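Side-chain contacts in HmuY protein (Prevotella intermedia, PDB 6R2H), which probably acts as a hemophore-like heme-binding protein of the HmuY family, captured here in its heme-free form: residues T88-T91 with K95-A98; G137-S142 with K181-D186; D16-I21 with A110-D115; I21-G26 with A166-K171. All coordinates share one frame; numbering follows the deposited sequence.

Contact 1: T88-T91 with K95-A98; sequences TGET and KINA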
loop_
_atom_site.group_PDB
_atom_site.type_symbol
_atom_site.label_atom_id
_atom_site.label_comp_id
_atom_site.label_asym_id
_atom_site.label_seq_id
_atom_site.Cartn_x
_atom_site.Cartn_y
_atom_site.Cartn_z
ATOM N N THR A 88 9.307 -7.089 -11.073
ATOM C CA THR A 88 10.139 -7.571 -12.171
ATOM C C THR A 88 11.583 -7.132 -11.937
ATOM O O THR A 88 11.860 -6.418 -10.966
ATOM C CB THR A 88 9.675 -7.044 -13.537
ATOM O OG1 THR A 88 10.174 -5.712 -13.662
ATOM C CG2 THR A 88 8.171 -7.068 -13.724
ATOM N N GLY A 89 12.476 -7.538 -12.854
ATOM C CA GLY A 89 13.871 -7.117 -12.832
ATOM C C GLY A 89 14.123 -5.861 -13.673
ATOM O O GLY A 89 15.231 -5.325 -13.672
ATOM N N GLU A 90 13.102 -5.404 -14.415
ATOM C CA GLU A 90 13.211 -4.210 -15.241
ATOM C C GLU A 90 13.179 -2.969 -14.350
ATOM O O GLU A 90 12.414 -2.913 -13.393
ATOM C CB GLU A 90 12.070 -4.190 -16.259
ATOM C CG GLU A 90 12.172 -3.084 -17.285
ATOM C CD GLU A 90 13.451 -3.167 -18.091
ATOM O OE1 GLU A 90 13.552 -4.089 -18.933
ATOM O OE2 GLU A 90 14.346 -2.320 -17.851
ATOM N N THR A 91 13.979 -1.957 -14.705
ATOM C CA THR A 91 14.003 -0.715 -13.950
ATOM C C THR A 91 13.653 0.470 -14.850
ATOM O O THR A 91 13.466 1.583 -14.354
ATOM C CB THR A 91 15.326 -0.509 -13.195
ATOM O OG1 THR A 91 16.417 -0.818 -14.059
ATOM C CG2 THR A 91 15.467 -1.334 -11.934
ATOM N N LYS A 95 11.155 0.561 -21.267
ATOM C CA LYS A 95 11.671 -0.620 -21.932
ATOM C C LYS A 95 10.718 -1.797 -21.729
ATOM O O LYS A 95 11.127 -2.942 -21.917
ATOM C CB LYS A 95 13.096 -0.922 -21.467
ATOM C CG LYS A 95 14.211 -0.239 -22.252
ATOM C CD LYS A 95 15.624 -0.703 -21.882
ATOM C CE LYS A 95 15.961 -2.113 -22.339
ATOM N NZ LYS A 95 17.379 -2.478 -22.082
ATOM N N ILE A 96 9.457 -1.521 -21.349
ATOM C CA ILE A 96 8.506 -2.604 -21.115
ATOM C C ILE A 96 7.072 -2.134 -21.354
ATOM O O ILE A 96 6.687 -1.062 -20.884
ATOM C CB ILE A 96 8.705 -3.214 -19.709
ATOM C CG1 ILE A 96 7.780 -4.414 -19.491
ATOM C CG2 ILE A 96 8.570 -2.155 -18.615
ATOM C CD1 ILE A 96 8.242 -5.357 -18.405
ATOM N N ASN A 97 6.276 -2.965 -22.049
ATOM C CA ASN A 97 4.941 -2.569 -22.481
ATOM C C ASN A 97 3.927 -3.699 -22.348
ATOM O O ASN A 97 2.772 -3.535 -22.720
ATOM C CB ASN A 97 4.932 -2.053 -23.921
ATOM C CG ASN A 97 5.288 -0.587 -24.004
ATOM O OD1 ASN A 97 4.456 0.278 -23.711
ATOM N ND2 ASN A 97 6.524 -0.308 -24.394
ATOM N N ALA A 98 4.378 -4.843 -21.833
ATOM C CA ALA A 98 3.484 -5.935 -21.494
ATOM C C ALA A 98 4.007 -6.607 -20.228
ATOM O O ALA A 98 5.186 -6.474 -19.893
ATOM C CB ALA A 98 3.406 -6.902 -22.650
#
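Glu90 OE2, on the side of the loop that meets Lys95, takes two backbone N-H groups, those of Thr91 and Asp92. The bond from Thr91 N to Glu90 OE2 is 3.2 Å long and bent (138° at the hydrogen), the nitrogen approaching from above the carboxylate plane. A turn at chi2 (59°) folds the acid back over its own backbone to receive these donors. Lys95 meets it by packing: its CB lies 4.1 Å from Glu90 CD, the two side chains crossing at about a right angle, while the lysine chain leads away and Lys95 NZ ends 5.2 Å from Glu90 OE2, a separation that could give at most a distant attraction. Both segments belong to the irregular connection between strands 83-87 and 105-115 of the large antiparallel sheet, at the protein surface. Nearer the backbone, Glu90 CG rests 4.0 Å from the Ile96 CG2 methyl, and the two side chains run past each other in opposite directions. An ST turn sets the start of Glu90, its N donating to Thr88 OG1 over 3.0 Å. Thr88 OG1 is also hydrogen-bonded to Val155 O, and on the other segment Ile96 O is held by Lys188 NZ.

Contact 2: G137-S142 with K181-D186; sequences GKWVKS and KAVSFD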
loop_
_atom_site.group_PDB
_atom_site.type_symbol
_atom_site.label_atom_id
_atom_site.label_comp_id
_atom_site.label_asym_id
_atom_site.label_seq_id
_atom_site.Cartn_x
_atom_site.Cartn_y
_atom_site.Cartn_z
ATOM N N GLY A 137 4.357 -4.364 -1.541
ATOM C CA GLY A 137 4.901 -3.814 -0.311
ATOM C C GLY A 137 6.406 -3.576 -0.405
ATOM O O GLY A 137 6.946 -2.779 0.355
ATOM N N LYS A 138 7.065 -4.226 -1.372
ATOM C CA LYS A 138 8.505 -4.123 -1.526
ATOM C C LYS A 138 8.916 -2.821 -2.216
ATOM O O LYS A 138 10.104 -2.589 -2.432
ATOM C CB LYS A 138 9.050 -5.316 -2.319
ATOM C CG LYS A 138 9.017 -6.669 -1.621
ATOM C CD LYS A 138 9.421 -7.763 -2.571
ATOM C CE LYS A 138 9.250 -9.158 -2.014
ATOM N NZ LYS A 138 10.019 -10.136 -2.824
ATOM N N TRP A 139 7.953 -1.961 -2.557
ATOM C CA TRP A 139 8.277 -0.738 -3.284
ATOM C C TRP A 139 9.234 0.165 -2.494
ATOM O O TRP A 139 9.934 1.006 -3.068
ATOM C CB TRP A 139 7.000 -0.006 -3.716
ATOM C CG TRP A 139 6.264 0.710 -2.625
ATOM C CD1 TRP A 139 5.424 0.156 -1.701
ATOM C CD2 TRP A 139 6.313 2.117 -2.324
ATOM N NE1 TRP A 139 4.951 1.112 -0.839
ATOM C CE2 TRP A 139 5.473 2.329 -1.204
ATOM C CE3 TRP A 139 6.979 3.213 -2.883
ATOM C CZ2 TRP A 139 5.276 3.592 -0.642
ATOM C CZ3 TRP A 139 6.780 4.460 -2.329
ATOM C CH2 TRP A 139 5.939 4.646 -1.225
ATOM N N VAL A 140 9.233 -0.009 -1.166
ATOM C CA VAL A 140 10.221 0.591 -0.290
ATOM C C VAL A 140 10.920 -0.551 0.431
ATOM O O VAL A 140 10.273 -1.526 0.810
ATOM C CB VAL A 140 9.588 1.561 0.725
ATOM C CG1 VAL A 140 9.178 2.856 0.057
ATOM C CG2 VAL A 140 8.410 0.937 1.465
ATOM N N LYS A 141 12.242 -0.425 0.569
ATOM C CA LYS A 141 13.053 -1.404 1.270
ATOM C C LYS A 141 13.564 -0.745 2.541
ATOM O O LYS A 141 14.099 0.369 2.494
ATOM C CB LYS A 141 14.230 -1.847 0.397
ATOM C CG LYS A 141 14.986 -3.071 0.899
ATOM C CD LYS A 141 15.335 -4.060 -0.201
ATOM C CE LYS A 141 16.311 -5.128 0.240
ATOM N NZ LYS A 141 16.024 -5.581 1.624
ATOM N N SER A 142 13.371 -1.438 3.669
ATOM C CA SER A 142 13.884 -0.933 4.930
ATOM C C SER A 142 15.404 -0.966 4.869
ATOM O O SER A 142 15.980 -1.930 4.367
ATOM C CB SER A 142 13.353 -1.715 6.104
ATOM O OG SER A 142 14.295 -1.727 7.168
ATOM N N LYS A 181 5.415 11.848 4.770
ATOM C CA LYS A 181 5.195 10.678 3.934
ATOM C C LYS A 181 4.452 11.043 2.649
ATOM O O LYS A 181 3.666 11.994 2.630
ATOM C CB LYS A 181 4.404 9.633 4.718
ATOM C CG LYS A 181 5.124 9.144 5.962
ATOM C CD LYS A 181 4.201 8.533 7.001
ATOM C CE LYS A 181 4.965 7.785 8.071
ATOM N NZ LYS A 181 6.375 8.243 8.130
ATOM N N ALA A 182 4.689 10.243 1.596
ATOM C CA ALA A 182 4.101 10.445 0.280
ATOM C C ALA A 182 4.170 9.154 -0.530
ATOM O O ALA A 182 4.937 8.252 -0.212
ATOM C CB ALA A 182 4.815 11.553 -0.450
ATOM N N VAL A 183 3.338 9.079 -1.573
ATOM C CA VAL A 183 3.385 8.004 -2.549
ATOM C C VAL A 183 3.417 8.684 -3.914
ATOM O O VAL A 183 2.544 9.501 -4.215
ATOM C CB VAL A 183 2.180 7.046 -2.410
ATOM C CG1 VAL A 183 1.979 6.153 -3.633
ATOM C CG2 VAL A 183 2.194 6.216 -1.128
ATOM N N SER A 184 4.448 8.367 -4.707
ATOM C CA SER A 184 4.642 8.914 -6.041
ATOM C C SER A 184 5.138 7.807 -6.970
ATOM O O SER A 184 6.032 7.062 -6.580
ATOM C CB SER A 184 5.633 10.020 -5.981
ATOM O OG SER A 184 5.641 10.732 -7.199
ATOM N N PHE A 185 4.550 7.678 -8.172
ATOM C CA PHE A 185 5.012 6.697 -9.148
ATOM C C PHE A 185 4.608 7.081 -10.567
ATOM O O PHE A 185 3.713 7.898 -10.773
ATOM C CB PHE A 185 4.468 5.297 -8.845
ATOM C CG PHE A 185 2.968 5.188 -8.703
ATOM C CD1 PHE A 185 2.157 4.979 -9.816
ATOM C CD2 PHE A 185 2.367 5.273 -7.454
ATOM C CE1 PHE A 185 0.779 4.857 -9.693
ATOM C CE2 PHE A 185 0.991 5.152 -7.329
ATOM C CZ PHE A 185 0.200 4.938 -8.446
ATOM N N ASP A 186 5.287 6.467 -11.537
ATOM C CA ASP A 186 4.882 6.502 -12.933
ATOM C C ASP A 186 4.359 5.125 -13.299
ATOM O O ASP A 186 4.757 4.137 -12.675
ATOM C CB ASP A 186 6.046 6.844 -13.862
ATOM C CG ASP A 186 6.708 8.169 -13.531
ATOM O OD1 ASP A 186 5.981 9.105 -13.147
ATOM O OD2 ASP A 186 7.944 8.244 -13.636
#
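Trp139 touches Ala182 and Val183 where a short 3-10 turn, running into strand 140-141, packs on strand 181-190 of the large antiparallel sheet of this HmuY-family fold. Its CB points toward that strand, and chi1 of 75° sets CG between the backbone N and the carbonyl carbon, which sends the indole across the gap between backbones that stay 10.0 Å apart at their nearest CA atoms, those of Trp139 and Phe185. On the five-membered ring the polar NE1 is hydrogen-bonded to Thr76 O, a bond that satisfies the buried N-H and helps to fix the turn of the ring. The Val140 CG1 methyl covers one face, 3.6 Å above the indole plane and displaced toward the rim, and the ring of Phe170 also meets the indole, inclined to it by about 35°. Farther out, the six-membered ring reaches the strand. CZ2 lies 4.1 Å from Val183 CG2, and CH2, at the tip, is equally far from that methyl, the two side chains crossing at about a right angle. The same CH2 has Ala182 O 3.9 Å away, at the ring edge and near its plane. Val183 has a second use for its branches: while CG2 serves the indole, CG1 lies in the plane of the Phe185 ring at its edge, 3.9 Å from Phe185 CD2.

Contact 3: D16-I21 with A110-D115; sequences DSWIYI and ADIVVD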
loop_
_atom_site.group_PDB
_atom_site.type_symbol
_atom_site.label_atom_id
_atom_site.label_comp_id
_atom_site.label_asym_id
_atom_site.label_seq_id
_atom_site.Cartn_x
_atom_site.Cartn_y
_atom_site.Cartn_z
ATOM N N ASP A 16 -4.373 6.266 10.176
ATOM C CA ASP A 16 -5.727 5.735 10.271
ATOM C C ASP A 16 -6.414 5.752 8.907
ATOM O O ASP A 16 -7.586 5.398 8.810
ATOM C CB ASP A 16 -6.539 6.375 11.406
ATOM C CG ASP A 16 -6.796 7.853 11.202
ATOM O OD1 ASP A 16 -5.971 8.507 10.525
ATOM O OD2 ASP A 16 -7.814 8.336 11.728
ATOM N N SER A 17 -5.675 6.120 7.852
ATOM C CA SER A 17 -6.316 6.365 6.569
ATOM C C SER A 17 -5.584 5.689 5.413
ATOM O O SER A 17 -4.415 5.326 5.508
ATOM C CB SER A 17 -6.495 7.828 6.309
ATOM O OG SER A 17 -6.963 8.498 7.466
ATOM N N TRP A 18 -6.342 5.542 4.325
ATOM C CA TRP A 18 -5.945 4.918 3.080
ATOM C C TRP A 18 -6.118 5.930 1.949
ATOM O O TRP A 18 -6.952 6.826 2.027
ATOM C CB TRP A 18 -6.845 3.708 2.809
ATOM C CG TRP A 18 -6.553 2.475 3.605
ATOM C CD1 TRP A 18 -7.058 2.139 4.828
ATOM C CD2 TRP A 18 -5.692 1.387 3.213
ATOM N NE1 TRP A 18 -6.571 0.918 5.229
ATOM C CE2 TRP A 18 -5.730 0.434 4.260
ATOM C CE3 TRP A 18 -4.879 1.134 2.097
ATOM C CZ2 TRP A 18 -4.997 -0.750 4.212
ATOM C CZ3 TRP A 18 -4.160 -0.041 2.049
ATOM C CH2 TRP A 18 -4.216 -0.968 3.095
ATOM N N ILE A 19 -5.353 5.752 0.871
ATOM C CA ILE A 19 -5.743 6.309 -0.414
ATOM C C ILE A 19 -6.076 5.155 -1.362
ATOM O O ILE A 19 -5.431 4.111 -1.320
ATOM C CB ILE A 19 -4.665 7.249 -0.982
ATOM C CG1 ILE A 19 -3.363 6.519 -1.324
ATOM C CG2 ILE A 19 -4.431 8.428 -0.052
ATOM C CD1 ILE A 19 -2.398 7.337 -2.147
ATOM N N TYR A 20 -7.094 5.359 -2.203
ATOM C CA TYR A 20 -7.559 4.373 -3.167
ATOM C C TYR A 20 -7.400 4.949 -4.572
ATOM O O TYR A 20 -7.995 5.981 -4.884
ATOM C CB TYR A 20 -9.010 3.976 -2.874
ATOM C CG TYR A 20 -9.209 3.239 -1.572
ATOM C CD1 TYR A 20 -9.397 3.932 -0.384
ATOM C CD2 TYR A 20 -9.212 1.851 -1.520
ATOM C CE1 TYR A 20 -9.584 3.264 0.819
ATOM C CE2 TYR A 20 -9.403 1.167 -0.327
ATOM C CZ TYR A 20 -9.589 1.878 0.850
ATOM O OH TYR A 20 -9.769 1.230 2.038
ATOM N N ILE A 21 -6.591 4.280 -5.408
ATOM C CA ILE A 21 -6.257 4.838 -6.713
ATOM C C ILE A 21 -6.922 4.053 -7.834
ATOM O O ILE A 21 -6.747 2.846 -7.936
ATOM C CB ILE A 21 -4.740 4.926 -6.918
ATOM C CG1 ILE A 21 -4.093 5.650 -5.737
ATOM C CG2 ILE A 21 -4.429 5.607 -8.246
ATOM C CD1 ILE A 21 -2.610 5.460 -5.614
ATOM N N ALA A 110 -3.165 -9.574 6.792
ATOM C CA ALA A 110 -2.092 -8.844 7.447
ATOM C C ALA A 110 -2.701 -7.821 8.402
ATOM O O ALA A 110 -3.814 -7.346 8.182
ATOM C CB ALA A 110 -1.181 -8.183 6.429
ATOM N N ASP A 111 -1.961 -7.505 9.466
ATOM C CA ASP A 111 -2.357 -6.452 10.388
ATOM C C ASP A 111 -1.629 -5.173 9.997
ATOM O O ASP A 111 -0.466 -5.225 9.601
ATOM C CB ASP A 111 -1.996 -6.812 11.829
ATOM C CG ASP A 111 -2.681 -8.061 12.356
ATOM O OD1 ASP A 111 -3.732 -8.418 11.803
ATOM O OD2 ASP A 111 -2.164 -8.661 13.328
ATOM N N ILE A 112 -2.332 -4.039 10.098
ATOM C CA ILE A 112 -1.731 -2.731 9.889
ATOM C C ILE A 112 -1.819 -1.945 11.196
ATOM O O ILE A 112 -2.636 -2.254 12.067
ATOM C CB ILE A 112 -2.389 -1.966 8.715
ATOM C CG1 ILE A 112 -3.885 -1.726 8.952
ATOM C CG2 ILE A 112 -2.107 -2.626 7.362
ATOM C CD1 ILE A 112 -4.452 -0.549 8.169
ATOM N N VAL A 113 -0.978 -0.913 11.305
ATOM C CA VAL A 113 -1.015 0.001 12.430
ATOM C C VAL A 113 -1.916 1.181 12.090
ATOM O O VAL A 113 -1.585 1.944 11.187
ATOM C CB VAL A 113 0.405 0.480 12.792
ATOM C CG1 VAL A 113 0.395 1.479 13.943
ATOM C CG2 VAL A 113 1.290 -0.703 13.137
ATOM N N VAL A 114 -3.011 1.345 12.857
ATOM C CA VAL A 114 -3.954 2.441 12.645
ATOM C C VAL A 114 -3.766 3.573 13.657
ATOM O O VAL A 114 -4.200 4.691 13.392
ATOM C CB VAL A 114 -5.431 2.002 12.559
ATOM C CG1 VAL A 114 -5.710 1.194 11.304
ATOM C CG2 VAL A 114 -5.896 1.263 13.800
ATOM N N ASP A 115 -3.153 3.290 14.818
ATOM C CA ASP A 115 -3.030 4.287 15.873
ATOM C C ASP A 115 -1.734 4.064 16.641
ATOM O O ASP A 115 -1.587 3.055 17.336
ATOM C CB ASP A 115 -4.199 4.239 16.864
ATOM C CG ASP A 115 -4.255 5.427 17.826
ATOM O OD1 ASP A 115 -3.227 6.136 17.968
ATOM O OD2 ASP A 115 -5.341 5.659 18.411
#
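Two antiparallel sheets of the fold meet where Trp18 and Asp16, on and just before strand 17-21 of the smaller sheet, touch Ile112 and Val114 near the end of strand 105-115 of the larger. The apolar part is made by one methyl. Ile112 CD1 lies 3.9 Å from Trp18 NE1 and 4.0 Å from Trp18 CZ2, so it sits by the corner of the indole at CE2, the atom that links NE1 and CZ2. The methyl comes obliquely to the ring; with chi1 at 60° and chi2 extended at 157°, Ile112 stretches its longer branch out to the indole. Trp18 NE1 does not depend on this neighbour for a polar partner, since it is hydrogen-bonded to Glu33 OE1, and the side chains of Ile112 and Val114 both pack on Glu33 as well. One face of the indole carries Tyr20 OH, 3.7 Å above its plane and offset toward the rim, and the His74 ring meets the indole at about 40°.

At the other end the backbones come close, Asp16 CA and Val114 CA being 4.4 Å apart. There Asp16 CB packs 3.5 Å from Val114 O, while its carboxylate leads away from the strand and accepts a weak hydrogen bond of 3.2 Å at OD1 from Ser17 OG. Val114 and Asp115 both face Gly126 on the adjoining strand 124-132. This pairing of two residues against one is a classic beta bulge, an irregularity characteristic of antiparallel sheets, here next to the point where Asp16 packs against the strand.

Contact 4: I21-G26 with A166-K171; sequences IDLETG and ALIKFK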
loop_
_atom_site.group_PDB
_atom_site.type_symbol
_atom_site.label_atom_id
_atom_site.label_comp_id
_atom_site.label_asym_id
_atom_site.label_seq_id
_atom_site.Cartn_x
_atom_site.Cartn_y
_atom_site.Cartn_z
ATOM N N ILE A 21 -6.591 4.280 -5.408
ATOM C CA ILE A 21 -6.257 4.838 -6.713
ATOM C C ILE A 21 -6.922 4.053 -7.834
ATOM O O ILE A 21 -6.747 2.846 -7.936
ATOM C CB ILE A 21 -4.740 4.926 -6.918
ATOM C CG1 ILE A 21 -4.093 5.650 -5.737
ATOM C CG2 ILE A 21 -4.429 5.607 -8.246
ATOM C CD1 ILE A 21 -2.610 5.460 -5.614
ATOM N N ASP A 22 -7.665 4.775 -8.675
ATOM C CA ASP A 22 -8.160 4.248 -9.937
ATOM C C ASP A 22 -7.086 4.479 -10.994
ATOM O O ASP A 22 -6.855 5.614 -11.403
ATOM C CB ASP A 22 -9.454 4.945 -10.355
ATOM C CG ASP A 22 -10.035 4.426 -11.654
ATOM O OD1 ASP A 22 -9.335 3.685 -12.375
ATOM O OD2 ASP A 22 -11.217 4.740 -11.914
ATOM N N LEU A 23 -6.433 3.405 -11.442
ATOM C CA LEU A 23 -5.263 3.577 -12.292
ATOM C C LEU A 23 -5.680 4.077 -13.676
ATOM O O LEU A 23 -4.927 4.795 -14.329
ATOM C CB LEU A 23 -4.451 2.279 -12.342
ATOM C CG LEU A 23 -3.533 2.043 -11.134
ATOM C CD1 LEU A 23 -2.794 0.729 -11.260
ATOM C CD2 LEU A 23 -2.534 3.183 -10.912
ATOM N N GLU A 24 -6.910 3.725 -14.081
ATOM C CA GLU A 24 -7.439 4.063 -15.394
ATOM C C GLU A 24 -7.612 5.577 -15.530
ATOM O O GLU A 24 -7.271 6.138 -16.560
ATOM C CB GLU A 24 -8.740 3.295 -15.639
ATOM C CG GLU A 24 -9.280 3.415 -17.052
ATOM C CD GLU A 24 -10.521 2.566 -17.292
ATOM O OE1 GLU A 24 -11.206 2.220 -16.301
ATOM O OE2 GLU A 24 -10.796 2.236 -18.462
ATOM N N THR A 25 -8.108 6.236 -14.477
ATOM C CA THR A 25 -8.480 7.640 -14.523
ATOM C C THR A 25 -7.428 8.511 -13.839
ATOM O O THR A 25 -7.405 9.728 -14.043
ATOM C CB THR A 25 -9.847 7.866 -13.866
ATOM O OG1 THR A 25 -9.747 7.667 -12.452
ATOM C CG2 THR A 25 -10.931 6.992 -14.461
ATOM N N GLY A 26 -6.577 7.888 -13.013
ATOM C CA GLY A 26 -5.541 8.613 -12.298
ATOM C C GLY A 26 -6.073 9.337 -11.064
ATOM O O GLY A 26 -5.313 10.039 -10.391
ATOM N N ALA A 166 -1.261 -3.348 -15.134
ATOM C CA ALA A 166 -0.457 -2.139 -15.036
ATOM C C ALA A 166 1.020 -2.444 -14.800
ATOM O O ALA A 166 1.386 -3.480 -14.243
ATOM C CB ALA A 166 -1.012 -1.250 -13.951
ATOM N N LEU A 167 1.861 -1.496 -15.215
ATOM C CA LEU A 167 3.292 -1.543 -14.968
ATOM C C LEU A 167 3.677 -0.255 -14.244
ATOM O O LEU A 167 3.483 0.842 -14.775
ATOM C CB LEU A 167 4.011 -1.644 -16.318
ATOM C CG LEU A 167 3.703 -2.874 -17.176
ATOM C CD1 LEU A 167 4.164 -2.620 -18.600
ATOM C CD2 LEU A 167 4.387 -4.115 -16.612
ATOM N N ILE A 168 4.209 -0.395 -13.025
ATOM C CA ILE A 168 4.347 0.724 -12.103
ATOM C C ILE A 168 5.810 0.833 -11.677
ATOM O O ILE A 168 6.419 -0.160 -11.281
ATOM C CB ILE A 168 3.412 0.540 -10.877
ATOM C CG1 ILE A 168 1.945 0.346 -11.275
ATOM C CG2 ILE A 168 3.579 1.640 -9.836
ATOM C CD1 ILE A 168 1.100 -0.279 -10.189
ATOM N N LYS A 169 6.357 2.053 -11.715
ATOM C CA LYS A 169 7.671 2.310 -11.152
ATOM C C LYS A 169 7.546 3.439 -10.131
ATOM O O LYS A 169 7.102 4.531 -10.478
ATOM C CB LYS A 169 8.656 2.637 -12.279
ATOM C CG LYS A 169 10.039 3.121 -11.858
ATOM C CD LYS A 169 10.869 3.544 -13.048
ATOM C CE LYS A 169 12.241 4.065 -12.675
ATOM N NZ LYS A 169 13.026 3.010 -11.996
ATOM N N PHE A 170 7.933 3.155 -8.881
ATOM C CA PHE A 170 7.804 4.098 -7.778
ATOM C C PHE A 170 8.908 5.152 -7.834
ATOM O O PHE A 170 10.046 4.854 -8.185
ATOM C CB PHE A 170 7.702 3.342 -6.452
ATOM C CG PHE A 170 6.406 2.584 -6.311
ATOM C CD1 PHE A 170 5.276 3.195 -5.775
ATOM C CD2 PHE A 170 6.296 1.271 -6.759
ATOM C CE1 PHE A 170 4.076 2.504 -5.660
ATOM C CE2 PHE A 170 5.094 0.576 -6.652
ATOM C CZ PHE A 170 3.985 1.200 -6.107
ATOM N N LYS A 171 8.550 6.392 -7.490
ATOM C CA LYS A 171 9.483 7.513 -7.481
ATOM C C LYS A 171 9.864 7.926 -6.054
ATOM O O LYS A 171 11.042 7.939 -5.741
ATOM C CB LYS A 171 8.962 8.704 -8.295
ATOM C CG LYS A 171 8.509 8.413 -9.722
ATOM C CD LYS A 171 9.625 8.420 -10.763
ATOM C CE LYS A 171 10.418 7.126 -10.820
ATOM N NZ LYS A 171 11.830 7.324 -11.241
#
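Leu23 CD1 is the atom that reaches the sheet, packing 3.8 Å from Ala166 CB and 4.2 Å from Ile168 CD1. It belongs to the tight connection between strands 17-21 and 28-32 of the small antiparallel sheet, and its partners lie on strand 165-174 of the large one. Ala166 and Ile168 are two residues apart, so the alternation of a beta strand puts both side chains on the face that looks toward the leucine. The leucine side chain crosses that of Ile168 at about a right angle. The side chain of Phe189, on strand 181-190, adds another apolar surface against the leucine.

The next shell holds the Leu23 backbone on both sides: its N is hydrogen-bonded to Asp70 OD2 and its O to Tyr187 OH. Asp22 shapes the turn. Its OD1 accepts from Glu24 N over 3.0 Å, an Asx turn in which the donor arrives on the anti side, 35° out of the carboxylate plane, and the bond is bent. Asp22 O in turn receives Gly26 N at 2.8 Å, closing the loop, where Gly26 adopts a positive phi of 79°. Asp22 OD1 also stands close to Asp70 OD2, and two carboxylates so near each other would probably raise the proton affinity of one of them. On the strand side, Ile168 uses its other branch to touch an aromatic ring: CG2, anti to the backbone N, lies 3.6 Å above the plane of Phe170, offset toward the rim.

Near the N terminus contacts 3 and 4 open back to back and share Ile21. Contact 1 then opens and closes within the connection of strands 83-87 and 105-115, and so falls inside the long loops of both. Contact 3 closes at 110-115, tying the small sheet to the large one. Contact 2 opens at 137-142, before contact 4 closes at 166-171, and closes only at 181-186; it therefore crosses contact 4, as contact 4 crosses contact 3. Strands 165-174 and 181-190 are sheet neighbours, with Ser184 O and Lys171 N 2.8 Å apart, which joins contacts 2 and 4. Lys169 NZ reaches Thr91 O, joining contact 1 to contact 4.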